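Local structure of protein-glutamine gamma-glutamyltransferase (Pseudomonas aeruginosa PAO1, 6G49) at residues A[242-247]-A[286-290]; A[209-213]-A[302-308]; A[112-118]-A[148-154]; A[52-58]-A[278-284]. The protein shows transglutaminase activity in vitro through its periplasmic domain, most of which is modelled here, and is critical for the viability of the bacterium. All coordinates share one frame. Where two conformers were deposited one is given. Residues are numbered along the deposited sequence.

Contacts 1 and 2 build the probable catalytic centre and contacts 3 and 4 belong to a six-stranded antiparallel sheet. Contact 1 is wholly buried, a helix start set against a strand through small side chains; contact 2, about 11 Å away between centres, is partly buried and mainly apolar, and its Asp303 OD2 meets His287 NE2 of contact 1 at 2.8 Å. Contacts 3 and 4 lie farther out, about 12 Å apart between centres, and rest on backbone hydrogen bonds. Neighbouring strands 107-113 and 55-61 join them, with Arg58 N 2.9 Å from Ile112 O. Residues 278-284 then run almost directly into the histidine strand of contact 1.

Contact 1: A[242-247]-A[286-290]; sequences FCAHYA and AHAWV
This is a buried helix-on-strand contact at the heart of the transglutaminase-like fold, where the first turn of helix 243-256 lies along the start of strand 286-294. The two short axes run almost parallel, at 7°, and approach to 7.0 Å. Phe242 occupies the N-cap position; residues 243-247 are helical, with Ala247 N bonded to Cys243 O at 2.9 Å, while 286-290 are mostly extended. CA atoms pair Cys243 with Ala288 at 5.5 Å and Ala247 with Trp289 at 4.9 Å. Small residues permit this closeness. Ala247 CB sits 4.1 Å from Ala288 CB and 4.0 Å from Val290 CG2, and also 3.6 Å from Trp289 O. Cys243 points toward the strand with chi1 p, placing SG 3.4 Å from Ala288 N and 4.1 Å from Ala288 CB. His287 leaves the strand sideways with chi1 t, and its ring swings back so that ND1 comes 3.6 Å from Cys243 CB; SG lies 4.7 Å from the ring centroid, obliquely. On the far side of that ring NE2 is hydrogen-bonded to Asp303 OD2, whereas Tyr219 touches both Cys243 and His287. By similarity Cys243 is the nucleophile, with His287 and Asp303 completing a Cys-His-Asp triad as in papain-like enzymes. With Asp303 holding NE2, ND1 is left facing the cysteine, consistent with a histidine that assists thiolate formation.

Contact 2: A[209-213]-A[302-308]; sequences LQRFN and VDPTYQV
The loop that carries the third member of the probable catalytic triad, Asp303, is packed here against helix 201-214. Residues 209-213 are regular helix, Asn213 N bonding to Leu209 O at 3.0 Å. Across from them the chain leaves an extended Val302 and takes helical phi/psi angles over 304-307. Asp303 OD1 accepts from Thr305 N at 2.9 Å, an Asx turn, and further turns follow through Tyr306 N to Asp303 O at 3.1 Å and Gln307 N to Pro304 O at 3.0 Å. CA atoms pair Leu209 with Pro304 at 6.1 Å and Asn213 with Gln307 at 4.8 Å. Leu209, rotamer mt, reaches Val302 CG2 with CD1 at 3.5 Å and Pro304 CB with CD2 at 4.2 Å. Phe212, chi1 m, sets CE2 3.8 Å from Pro304 CB and CB 4.0 Å from Val308 CG2. Gln307 points toward the helix, its chi1 and chi2 both m, and its CG lies 3.6 Å from Leu209 O, with its CB 3.9 Å from Phe212 CB. At the exposed end a water touches Asn213 O at 2.9 Å and Gln307 O at 2.8 Å. Asp303 itself turns away from the helix, and its OD2 is hydrogen-bonded to His287 NE2 and Tyr72 OH. Met250 of helix 243-256 touches Leu209, Val302 and Pro304, Phe212 also packs on helix 230-238, and Val302 is backbone-bonded to Val290 of strand 286-294.

Contact 3: A[112-118]-A[148-154]; sequences IMQPSSQ and VEQRLFY. With PO4 (phosphate ion), chain G; PO4 (phosphate ion), chain F.
The end of strand 107-113 and the start of strand 152-158, neighbours in the six-stranded antiparallel sheet, pair here. Met113 and Leu152 form a hydrogen-bonded pair, Met113 N to Leu152 O at 2.9 Å and Leu152 N to Met113 O at 3.1 Å; Ile112 and Phe153 make the adjoining non-hydrogen-bonded pair, CA to CA 4.4 Å. In the loops Val148 O accepts twice, from Ser116 N and Ser117 N, each at 2.9 Å, and Val148 N donates to Gln118 O at 2.9 Å. Gln118 N reaches Ser116 OG at 3.1 Å, an ST turn. Ser117 OG donates to Glu149 OE1 at 2.8 Å. Met113 CE touches Val148 CG2 at 3.8 Å, and its SD makes an oblique Met-aromatic contact with Tyr154, whose OH bonds to Phe122 O. Two phosphates, probably from the crystallisation liquor, take outward donors: Glu149 N to O2 of the chain F ion at 2.9 Å, and Arg151 NE to O3 of the chain G ion at 2.6 Å. Ile112 and Gln114 also bond through their backbones to Arg58 and Ala56 of strand 55-61. The backbone groups named are thus met by neighbouring strand or loop, whereas exposed donors along 149-151 offer places for anions.

Contact 4: A[52-58]-A[278-284]; sequences SAELAFR and YLLVHQF
Strand 55-58 runs antiparallel to strand 278-282, their short axes 4.5 Å apart at closest and 153° between directions, with a classic beta bulge where Ala56 and Phe57 both face Val281. Val281 O accepts from Ala56 N at 2.8 Å and from Phe57 N at 3.1 Å, and Val281 N returns a bond to Phe57 O at 2.9 Å. The extra residue, Ala56 with psi -48°, shifts the register by one between the pairs Leu55-His282 and Arg58-Leu280. Phe57, chi1 p, turns its ring back over Val281, whose CB lies over the ring face, 3.8 Å from its centroid, a CH-pi contact. Facing the other way, Leu55 (tp) lays CD1 over the His282 ring, 4.1 Å from its centroid, and against Leu280 CD2 at 3.8 Å. Arg58 stretches beside Leu280, CG to CG 4.1 Å, its CD 3.4 Å from Tyr278 CE1. Past the bulge Gln283 points into the hollow beside Ala56, NE2 to CB 3.6 Å, and a water joins Gln283 NE2 and Leu55 O, each at 2.8 Å. Gln283 N bonds to Glu54 O at 2.8 Å, and Phe284 CD2 lies 3.9 Å from Ala53 CA, obliquely to the ring. Glu271 holds His282 ND1, and Tyr267 holds Gln283 OE1. Here a strand from the N-terminal family region and one from the transglutaminase-like region share one sheet, an antiparallel pairing with a classic bulge.

Contact 1: A[242-247]-A[286-290]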
# COMPACT_ATOMS: atom_id res chain seq x y z
N PHE A 242 -3.47 12.23 5.63
CA PHE A 242 -3.69 10.88 6.01
C PHE A 242 -2.83 9.98 5.11
O PHE A 242 -1.94 10.47 4.43
CB PHE A 242 -5.19 10.57 6.02
CG PHE A 242 -5.60 9.35 6.77
CD1 PHE A 242 -5.37 9.25 8.15
CD2 PHE A 242 -6.26 8.27 6.16
CE1 PHE A 242 -5.78 8.13 8.85
CE2 PHE A 242 -6.65 7.15 6.88
CZ PHE A 242 -6.37 7.07 8.23
N CYS A 243 -3.03 8.67 5.17
CA CYS A 243 -2.01 7.76 4.58
C CYS A 243 -1.84 8.01 3.08
O CYS A 243 -0.72 7.86 2.62
CB CYS A 243 -2.32 6.29 4.82
SG CYS A 243 -4.00 5.84 4.33
N ALA A 244 -2.89 8.37 2.35
CA ALA A 244 -2.73 8.56 0.88
C ALA A 244 -1.85 9.78 0.55
O ALA A 244 -1.12 9.77 -0.44
CB ALA A 244 -4.03 8.75 0.20
N HIS A 245 -1.89 10.84 1.37
CA HIS A 245 -0.97 11.96 1.22
C HIS A 245 0.47 11.46 1.30
O HIS A 245 1.35 11.81 0.46
CB HIS A 245 -1.18 13.07 2.28
CG HIS A 245 -2.50 13.73 2.20
ND1 HIS A 245 -3.65 13.16 2.67
CD2 HIS A 245 -2.82 14.93 1.69
CE1 HIS A 245 -4.65 13.99 2.45
NE2 HIS A 245 -4.17 15.10 1.87
N TYR A 246 0.82 10.68 2.33
CA TYR A 246 2.16 10.27 2.58
C TYR A 246 2.63 9.27 1.51
O TYR A 246 3.69 9.39 0.97
CB TYR A 246 2.32 9.62 3.97
CG TYR A 246 2.22 10.65 5.07
CD1 TYR A 246 1.00 11.00 5.62
CD2 TYR A 246 3.35 11.30 5.51
CE1 TYR A 246 0.88 12.03 6.54
CE2 TYR A 246 3.25 12.30 6.46
CZ TYR A 246 2.03 12.66 6.98
OH TYR A 246 2.00 13.67 7.93
N ALA A 247 1.78 8.28 1.23
CA ALA A 247 2.15 7.23 0.27
C ALA A 247 2.30 7.84 -1.14
O ALA A 247 3.27 7.52 -1.83
CB ALA A 247 1.13 6.11 0.25
N ALA A 286 -8.35 0.97 6.73
CA ALA A 286 -7.90 1.18 5.33
C ALA A 286 -6.60 1.98 5.36
O ALA A 286 -6.41 2.91 6.17
CB ALA A 286 -8.93 1.85 4.50
N HIS A 287 -5.66 1.57 4.51
CA HIS A 287 -4.31 2.11 4.57
C HIS A 287 -3.69 2.08 3.17
O HIS A 287 -4.08 1.30 2.34
CB HIS A 287 -3.50 1.32 5.58
CG HIS A 287 -2.26 1.97 6.05
ND1 HIS A 287 -2.31 3.22 6.61
CD2 HIS A 287 -0.97 1.56 6.06
CE1 HIS A 287 -1.06 3.56 6.96
NE2 HIS A 287 -0.21 2.57 6.62
N ALA A 288 -2.71 2.94 3.00
CA ALA A 288 -1.93 3.06 1.77
C ALA A 288 -0.47 3.22 2.13
O ALA A 288 -0.12 3.94 3.08
CB ALA A 288 -2.40 4.21 0.94
N TRP A 289 0.40 2.50 1.40
CA TRP A 289 1.80 2.53 1.60
C TRP A 289 2.51 2.48 0.23
O TRP A 289 1.86 2.72 -0.81
CB TRP A 289 2.27 1.47 2.60
CG TRP A 289 1.96 0.05 2.22
CD1 TRP A 289 2.83 -0.88 1.73
CD2 TRP A 289 0.73 -0.66 2.47
NE1 TRP A 289 2.20 -2.09 1.55
CE2 TRP A 289 0.92 -1.99 2.02
CE3 TRP A 289 -0.54 -0.30 2.94
CZ2 TRP A 289 -0.08 -2.97 2.09
CZ3 TRP A 289 -1.51 -1.28 3.04
CH2 TRP A 289 -1.29 -2.58 2.58
N VAL A 290 3.80 2.19 0.25
CA VAL A 290 4.65 2.30 -0.97
C VAL A 290 5.42 1.00 -1.14
O VAL A 290 5.83 0.34 -0.19
CB VAL A 290 5.58 3.52 -0.87
CG1 VAL A 290 6.55 3.59 -2.07
CG2 VAL A 290 4.77 4.79 -0.76

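Contact 2: A[209-213]-A[302-308]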
# COMPACT_ATOMS: atom_id res chain seq x y z
N LEU A 209 12.42 9.08 4.08
CA LEU A 209 11.72 8.69 5.31
C LEU A 209 12.14 9.64 6.45
O LEU A 209 11.34 10.04 7.31
CB LEU A 209 12.03 7.25 5.64
CG LEU A 209 11.36 6.24 4.72
CD1 LEU A 209 11.88 4.85 5.08
CD2 LEU A 209 9.84 6.35 4.83
N GLN A 210 13.41 10.04 6.45
CA GLN A 210 13.93 10.91 7.48
C GLN A 210 13.24 12.28 7.44
O GLN A 210 13.04 12.95 8.48
CB GLN A 210 15.45 11.05 7.33
CG GLN A 210 16.22 9.98 8.07
CD GLN A 210 17.68 10.38 8.04
OE1 GLN A 210 18.21 10.95 9.00
NE2 GLN A 210 18.30 10.18 6.89
N ARG A 211 12.86 12.76 6.25
CA ARG A 211 12.19 14.05 6.16
C ARG A 211 10.84 13.99 6.89
O ARG A 211 10.40 14.93 7.58
CB ARG A 211 11.99 14.52 4.71
CG ARG A 211 13.27 14.89 4.01
CD ARG A 211 12.91 15.28 2.59
NE ARG A 211 12.05 16.46 2.52
CZ ARG A 211 12.53 17.70 2.43
NH1 ARG A 211 13.84 17.91 2.42
NH2 ARG A 211 11.70 18.71 2.39
N PHE A 212 10.12 12.88 6.73
CA PHE A 212 8.87 12.76 7.39
C PHE A 212 9.08 12.65 8.92
O PHE A 212 8.26 13.08 9.70
CB PHE A 212 8.08 11.55 6.88
CG PHE A 212 7.60 11.65 5.45
CD1 PHE A 212 6.75 12.66 5.05
CD2 PHE A 212 8.02 10.72 4.51
CE1 PHE A 212 6.29 12.75 3.75
CE2 PHE A 212 7.55 10.80 3.21
CZ PHE A 212 6.69 11.81 2.83
N ASN A 213 10.16 11.98 9.30
CA ASN A 213 10.42 11.74 10.71
C ASN A 213 10.79 13.06 11.42
O ASN A 213 10.28 13.34 12.49
CB ASN A 213 11.51 10.70 10.89
CG ASN A 213 11.65 10.27 12.34
OD1 ASN A 213 10.66 9.93 13.00
ND2 ASN A 213 12.89 10.20 12.79
N VAL A 302 7.59 -0.09 1.95
CA VAL A 302 7.95 0.89 2.95
C VAL A 302 6.69 1.69 3.29
O VAL A 302 5.86 1.95 2.44
CB VAL A 302 9.10 1.77 2.48
CG1 VAL A 302 8.75 2.65 1.28
CG2 VAL A 302 9.69 2.58 3.61
N ASP A 303 6.59 2.13 4.55
CA ASP A 303 5.38 2.84 4.98
C ASP A 303 5.76 4.17 5.61
O ASP A 303 6.17 4.20 6.76
CB ASP A 303 4.57 2.01 5.96
CG ASP A 303 3.29 2.70 6.34
OD1 ASP A 303 3.03 3.84 5.88
OD2 ASP A 303 2.50 2.03 7.09
N PRO A 304 5.63 5.29 4.88
CA PRO A 304 6.04 6.59 5.41
C PRO A 304 5.20 7.02 6.62
O PRO A 304 5.67 7.84 7.41
CB PRO A 304 5.86 7.56 4.23
CG PRO A 304 4.94 6.85 3.30
CD PRO A 304 5.22 5.38 3.48
N THR A 305 4.00 6.48 6.75
CA THR A 305 3.10 6.81 7.86
C THR A 305 3.81 6.43 9.16
O THR A 305 3.59 7.02 10.23
CB THR A 305 1.77 6.06 7.77
OG1 THR A 305 1.03 6.57 6.66
CG2 THR A 305 0.90 6.20 9.01
N TYR A 306 4.59 5.35 9.11
CA TYR A 306 5.26 4.85 10.31
C TYR A 306 6.19 5.93 10.91
O TYR A 306 6.43 5.92 12.15
CB TYR A 306 5.99 3.55 10.04
CG TYR A 306 6.65 3.01 11.29
CD1 TYR A 306 5.90 2.35 12.25
CD2 TYR A 306 8.00 3.14 11.52
CE1 TYR A 306 6.47 1.88 13.42
CE2 TYR A 306 8.59 2.67 12.69
CZ TYR A 306 7.82 2.05 13.64
OH TYR A 306 8.44 1.56 14.75
N GLN A 307 6.73 6.84 10.08
CA GLN A 307 7.63 7.89 10.50
C GLN A 307 6.91 8.98 11.30
O GLN A 307 7.57 9.76 12.02
CB GLN A 307 8.36 8.51 9.32
CG GLN A 307 9.13 7.47 8.52
CD GLN A 307 10.20 6.81 9.36
OE1 GLN A 307 10.92 7.50 10.08
NE2 GLN A 307 10.35 5.51 9.21
N VAL A 308 5.61 9.14 11.08
CA VAL A 308 4.82 10.24 11.63
C VAL A 308 3.88 9.73 12.72
O VAL A 308 3.65 10.42 13.70
CB VAL A 308 4.02 10.91 10.51
CG1 VAL A 308 3.17 12.07 11.04
CG2 VAL A 308 4.93 11.36 9.39
O HOH W 1 8.32 11.71 13.91

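Contact 3: A[112-118]-A[148-154]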
# COMPACT_ATOMS: atom_id res chain seq x y z
N ILE A 112 -12.82 -14.53 5.97
CA ILE A 112 -14.22 -14.29 5.51
C ILE A 112 -14.34 -12.79 5.22
O ILE A 112 -14.20 -11.98 6.12
CB ILE A 112 -15.30 -14.82 6.47
CG1 ILE A 112 -16.69 -14.62 5.86
CG2 ILE A 112 -15.23 -14.21 7.88
CD1 ILE A 112 -17.81 -15.28 6.65
N MET A 113 -14.58 -12.49 3.94
CA MET A 113 -14.68 -11.13 3.43
C MET A 113 -16.15 -10.75 3.35
O MET A 113 -16.95 -11.50 2.86
CB MET A 113 -14.10 -11.12 2.01
CG MET A 113 -13.35 -9.97 1.66
SD MET A 113 -12.70 -10.27 -0.04
CE MET A 113 -13.45 -8.80 -0.74
N GLN A 114 -16.45 -9.54 3.72
CA GLN A 114 -17.75 -8.94 3.45
C GLN A 114 -17.79 -8.51 2.00
O GLN A 114 -16.75 -8.30 1.36
CB GLN A 114 -17.96 -7.73 4.34
CG GLN A 114 -17.93 -8.00 5.83
CD GLN A 114 -19.07 -8.91 6.21
OE1 GLN A 114 -20.26 -8.55 6.09
NE2 GLN A 114 -18.69 -10.12 6.53
N PRO A 115 -18.98 -8.36 1.41
CA PRO A 115 -19.06 -7.85 0.04
C PRO A 115 -18.34 -6.50 -0.10
O PRO A 115 -18.48 -5.63 0.77
CB PRO A 115 -20.57 -7.65 -0.16
CG PRO A 115 -21.19 -8.62 0.78
CD PRO A 115 -20.29 -8.63 2.00
N SER A 116 -17.50 -6.43 -1.14
CA SER A 116 -16.72 -5.21 -1.48
C SER A 116 -17.23 -4.52 -2.77
O SER A 116 -16.86 -3.38 -3.02
CB SER A 116 -15.28 -5.54 -1.63
OG SER A 116 -15.11 -6.40 -2.72
N SER A 117 -17.98 -5.25 -3.58
CA SER A 117 -18.31 -4.88 -4.95
C SER A 117 -17.05 -4.58 -5.77
O SER A 117 -17.11 -3.82 -6.73
CB SER A 117 -19.28 -3.71 -4.95
OG SER A 117 -20.51 -4.09 -4.38
N GLN A 118 -15.92 -5.20 -5.42
CA GLN A 118 -14.69 -5.09 -6.14
C GLN A 118 -14.06 -6.47 -6.29
O GLN A 118 -14.30 -7.39 -5.50
CB GLN A 118 -13.70 -4.10 -5.49
CG GLN A 118 -14.21 -2.68 -5.34
CD GLN A 118 -14.29 -1.96 -6.67
OE1 GLN A 118 -13.96 -2.49 -7.73
NE2 GLN A 118 -14.64 -0.68 -6.58
N VAL A 148 -16.62 -9.17 -5.56
CA VAL A 148 -17.16 -9.89 -4.40
C VAL A 148 -18.44 -9.21 -3.96
O VAL A 148 -18.42 -8.12 -3.35
CB VAL A 148 -16.11 -9.96 -3.27
CG1 VAL A 148 -16.67 -10.75 -2.10
CG2 VAL A 148 -14.84 -10.61 -3.75
N GLU A 149 -19.59 -9.85 -4.29
CA GLU A 149 -20.90 -9.29 -4.00
C GLU A 149 -21.64 -10.07 -2.91
O GLU A 149 -22.68 -9.61 -2.46
CB GLU A 149 -21.78 -9.27 -5.25
CG GLU A 149 -21.14 -8.51 -6.42
CD GLU A 149 -21.11 -7.01 -6.24
OE1 GLU A 149 -21.59 -6.52 -5.18
OE2 GLU A 149 -20.58 -6.31 -7.16
N GLN A 150 -21.05 -11.18 -2.45
CA GLN A 150 -21.58 -11.89 -1.31
C GLN A 150 -20.41 -12.20 -0.36
O GLN A 150 -19.28 -12.27 -0.80
CB GLN A 150 -22.21 -13.18 -1.79
CG GLN A 150 -23.58 -12.96 -2.42
CD GLN A 150 -23.96 -14.25 -3.10
OE1 GLN A 150 -24.07 -15.30 -2.46
NE2 GLN A 150 -24.08 -14.17 -4.41
N ARG A 151 -20.74 -12.50 0.88
CA ARG A 151 -19.68 -12.99 1.80
C ARG A 151 -18.92 -14.13 1.14
O ARG A 151 -19.49 -15.01 0.50
CB ARG A 151 -20.28 -13.42 3.14
CG ARG A 151 -20.83 -12.29 3.98
CD ARG A 151 -21.66 -12.85 5.13
NE ARG A 151 -22.81 -12.02 5.44
CZ ARG A 151 -24.01 -12.20 4.92
NH1 ARG A 151 -24.33 -13.32 4.28
NH2 ARG A 151 -24.90 -11.24 5.06
N LEU A 152 -17.59 -14.18 1.37
CA LEU A 152 -16.74 -15.10 0.75
C LEU A 152 -15.71 -15.63 1.76
O LEU A 152 -14.95 -14.86 2.35
CB LEU A 152 -16.01 -14.44 -0.42
CG LEU A 152 -15.03 -15.33 -1.16
CD1 LEU A 152 -15.76 -16.46 -1.89
CD2 LEU A 152 -14.20 -14.51 -2.16
N PHE A 153 -15.67 -16.97 1.92
CA PHE A 153 -14.61 -17.62 2.72
C PHE A 153 -13.51 -18.08 1.77
O PHE A 153 -13.74 -18.66 0.70
CB PHE A 153 -15.23 -18.83 3.44
CG PHE A 153 -14.25 -19.58 4.29
CD1 PHE A 153 -13.43 -20.52 3.71
CD2 PHE A 153 -14.24 -19.39 5.65
CE1 PHE A 153 -12.55 -21.23 4.49
CE2 PHE A 153 -13.38 -20.16 6.43
CZ PHE A 153 -12.50 -21.00 5.82
N TYR A 154 -12.25 -17.86 2.17
CA TYR A 154 -11.15 -18.36 1.39
C TYR A 154 -9.95 -18.62 2.29
O TYR A 154 -9.84 -18.07 3.39
CB TYR A 154 -10.77 -17.43 0.22
CG TYR A 154 -10.39 -16.02 0.56
CD1 TYR A 154 -11.35 -15.05 0.66
CD2 TYR A 154 -9.05 -15.63 0.65
CE1 TYR A 154 -11.00 -13.74 0.98
CE2 TYR A 154 -8.70 -14.31 0.92
CZ TYR A 154 -9.67 -13.35 1.05
OH TYR A 154 -9.40 -12.03 1.34
P PO4 G . -21.99 -10.84 8.88
O1 PO4 G . -20.63 -10.30 9.25
O2 PO4 G . -22.99 -10.14 9.79
O3 PO4 G . -22.37 -10.47 7.44
O4 PO4 G . -21.99 -12.34 9.19
P PO4 F . -20.17 -13.45 -6.36
O1 PO4 F . -19.92 -12.89 -7.76
O2 PO4 F . -19.59 -12.59 -5.24
O3 PO4 F . -21.64 -13.45 -6.01
O4 PO4 F . -19.62 -14.88 -6.44

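Contact 4: A[52-58]-A[278-284]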
# COMPACT_ATOMS: atom_id res chain seq x y z
N SER A 52 -15.31 5.28 8.69
CA SER A 52 -16.31 4.21 8.61
C SER A 52 -15.92 3.06 9.54
O SER A 52 -14.76 2.59 9.53
CB SER A 52 -16.49 3.65 7.21
OG SER A 52 -17.37 2.52 7.21
N ALA A 53 -16.89 2.58 10.34
CA ALA A 53 -16.70 1.39 11.18
C ALA A 53 -17.36 0.16 10.58
O ALA A 53 -17.60 -0.86 11.31
CB ALA A 53 -17.19 1.65 12.60
N GLU A 54 -17.68 0.14 9.29
CA GLU A 54 -18.19 -1.02 8.70
C GLU A 54 -17.10 -2.09 8.67
O GLU A 54 -15.92 -1.82 8.51
CB GLU A 54 -18.75 -0.73 7.32
CG GLU A 54 -19.97 0.15 7.45
CD GLU A 54 -20.80 0.25 6.21
OE1 GLU A 54 -22.01 0.00 6.30
OE2 GLU A 54 -20.22 0.54 5.18
N LEU A 55 -17.56 -3.33 8.76
CA LEU A 55 -16.61 -4.45 8.70
C LEU A 55 -16.16 -4.73 7.27
O LEU A 55 -16.98 -4.85 6.36
CB LEU A 55 -17.30 -5.71 9.21
CG LEU A 55 -16.42 -6.94 9.41
CD1 LEU A 55 -15.34 -6.68 10.43
CD2 LEU A 55 -17.33 -8.07 9.89
N ALA A 56 -14.83 -4.95 7.08
CA ALA A 56 -14.32 -5.34 5.82
C ALA A 56 -14.10 -6.85 5.69
O ALA A 56 -14.54 -7.45 4.71
CB ALA A 56 -13.05 -4.56 5.55
N PHE A 57 -13.45 -7.45 6.68
CA PHE A 57 -13.16 -8.91 6.66
C PHE A 57 -12.77 -9.34 8.07
O PHE A 57 -12.52 -8.50 8.92
CB PHE A 57 -12.16 -9.33 5.58
CG PHE A 57 -10.77 -8.75 5.69
CD1 PHE A 57 -10.51 -7.46 5.26
CD2 PHE A 57 -9.75 -9.49 6.27
CE1 PHE A 57 -9.20 -6.95 5.32
CE2 PHE A 57 -8.46 -8.97 6.35
CZ PHE A 57 -8.21 -7.72 5.86
N ARG A 58 -12.71 -10.65 8.24
CA ARG A 58 -12.30 -11.29 9.47
C ARG A 58 -11.25 -12.33 9.08
O ARG A 58 -11.27 -12.84 7.99
CB ARG A 58 -13.48 -11.90 10.21
CG ARG A 58 -14.37 -10.83 10.80
CD ARG A 58 -15.62 -11.41 11.42
NE ARG A 58 -16.56 -11.83 10.41
CZ ARG A 58 -17.58 -12.63 10.65
NH1 ARG A 58 -17.78 -13.10 11.86
NH2 ARG A 58 -18.40 -12.96 9.67
N TYR A 278 -10.37 -14.59 16.46
CA TYR A 278 -10.18 -14.05 15.10
C TYR A 278 -9.91 -12.56 15.20
O TYR A 278 -10.18 -11.88 16.20
CB TYR A 278 -11.38 -14.36 14.22
CG TYR A 278 -12.71 -13.78 14.61
CD1 TYR A 278 -13.14 -12.52 14.21
CD2 TYR A 278 -13.65 -14.58 15.27
CE1 TYR A 278 -14.38 -12.03 14.54
CE2 TYR A 278 -14.90 -14.11 15.58
CZ TYR A 278 -15.29 -12.84 15.19
OH TYR A 278 -16.52 -12.34 15.52
N LEU A 279 -9.36 -12.03 14.09
CA LEU A 279 -9.15 -10.61 13.90
C LEU A 279 -10.28 -10.05 13.02
O LEU A 279 -10.64 -10.64 12.00
CB LEU A 279 -7.83 -10.35 13.16
CG LEU A 279 -6.53 -10.41 13.95
CD1 LEU A 279 -5.41 -9.91 13.05
CD2 LEU A 279 -6.54 -9.59 15.22
N LEU A 280 -10.84 -8.92 13.45
CA LEU A 280 -11.71 -8.11 12.62
C LEU A 280 -10.84 -7.02 11.97
O LEU A 280 -10.01 -6.40 12.63
CB LEU A 280 -12.80 -7.46 13.45
CG LEU A 280 -13.73 -8.48 14.11
CD1 LEU A 280 -13.31 -8.67 15.54
CD2 LEU A 280 -15.17 -8.06 14.01
N VAL A 281 -11.19 -6.71 10.74
CA VAL A 281 -10.59 -5.58 10.02
C VAL A 281 -11.76 -4.73 9.53
O VAL A 281 -12.55 -5.20 8.68
CB VAL A 281 -9.66 -6.07 8.90
CG1 VAL A 281 -9.03 -4.85 8.23
CG2 VAL A 281 -8.57 -6.96 9.44
N HIS A 282 -11.86 -3.53 10.07
CA HIS A 282 -12.93 -2.60 9.66
C HIS A 282 -12.42 -1.62 8.61
O HIS A 282 -11.22 -1.47 8.40
CB HIS A 282 -13.44 -1.86 10.90
CG HIS A 282 -14.09 -2.75 11.90
ND1 HIS A 282 -13.35 -3.35 12.92
CD2 HIS A 282 -15.39 -3.08 12.08
CE1 HIS A 282 -14.20 -4.02 13.70
NE2 HIS A 282 -15.45 -3.90 13.22
N GLN A 283 -13.37 -0.86 8.05
CA GLN A 283 -13.00 0.11 7.01
C GLN A 283 -12.05 1.14 7.58
O GLN A 283 -11.18 1.68 6.82
CB GLN A 283 -14.24 0.74 6.36
CG GLN A 283 -15.10 -0.20 5.56
CD GLN A 283 -14.40 -0.96 4.46
OE1 GLN A 283 -13.30 -0.55 4.04
NE2 GLN A 283 -15.07 -1.99 3.95
N PHE A 284 -12.10 1.47 8.88
CA PHE A 284 -11.20 2.45 9.44
C PHE A 284 -9.74 2.01 9.42
O PHE A 284 -8.85 2.87 9.67
CB PHE A 284 -11.64 2.93 10.84
CG PHE A 284 -11.78 1.87 11.92
CD1 PHE A 284 -10.73 1.12 12.39
CD2 PHE A 284 -13.04 1.59 12.44
CE1 PHE A 284 -10.90 0.17 13.38
CE2 PHE A 284 -13.22 0.62 13.43
CZ PHE A 284 -12.15 -0.09 13.88
O HOH W 2 -17.68 -2.84 4.53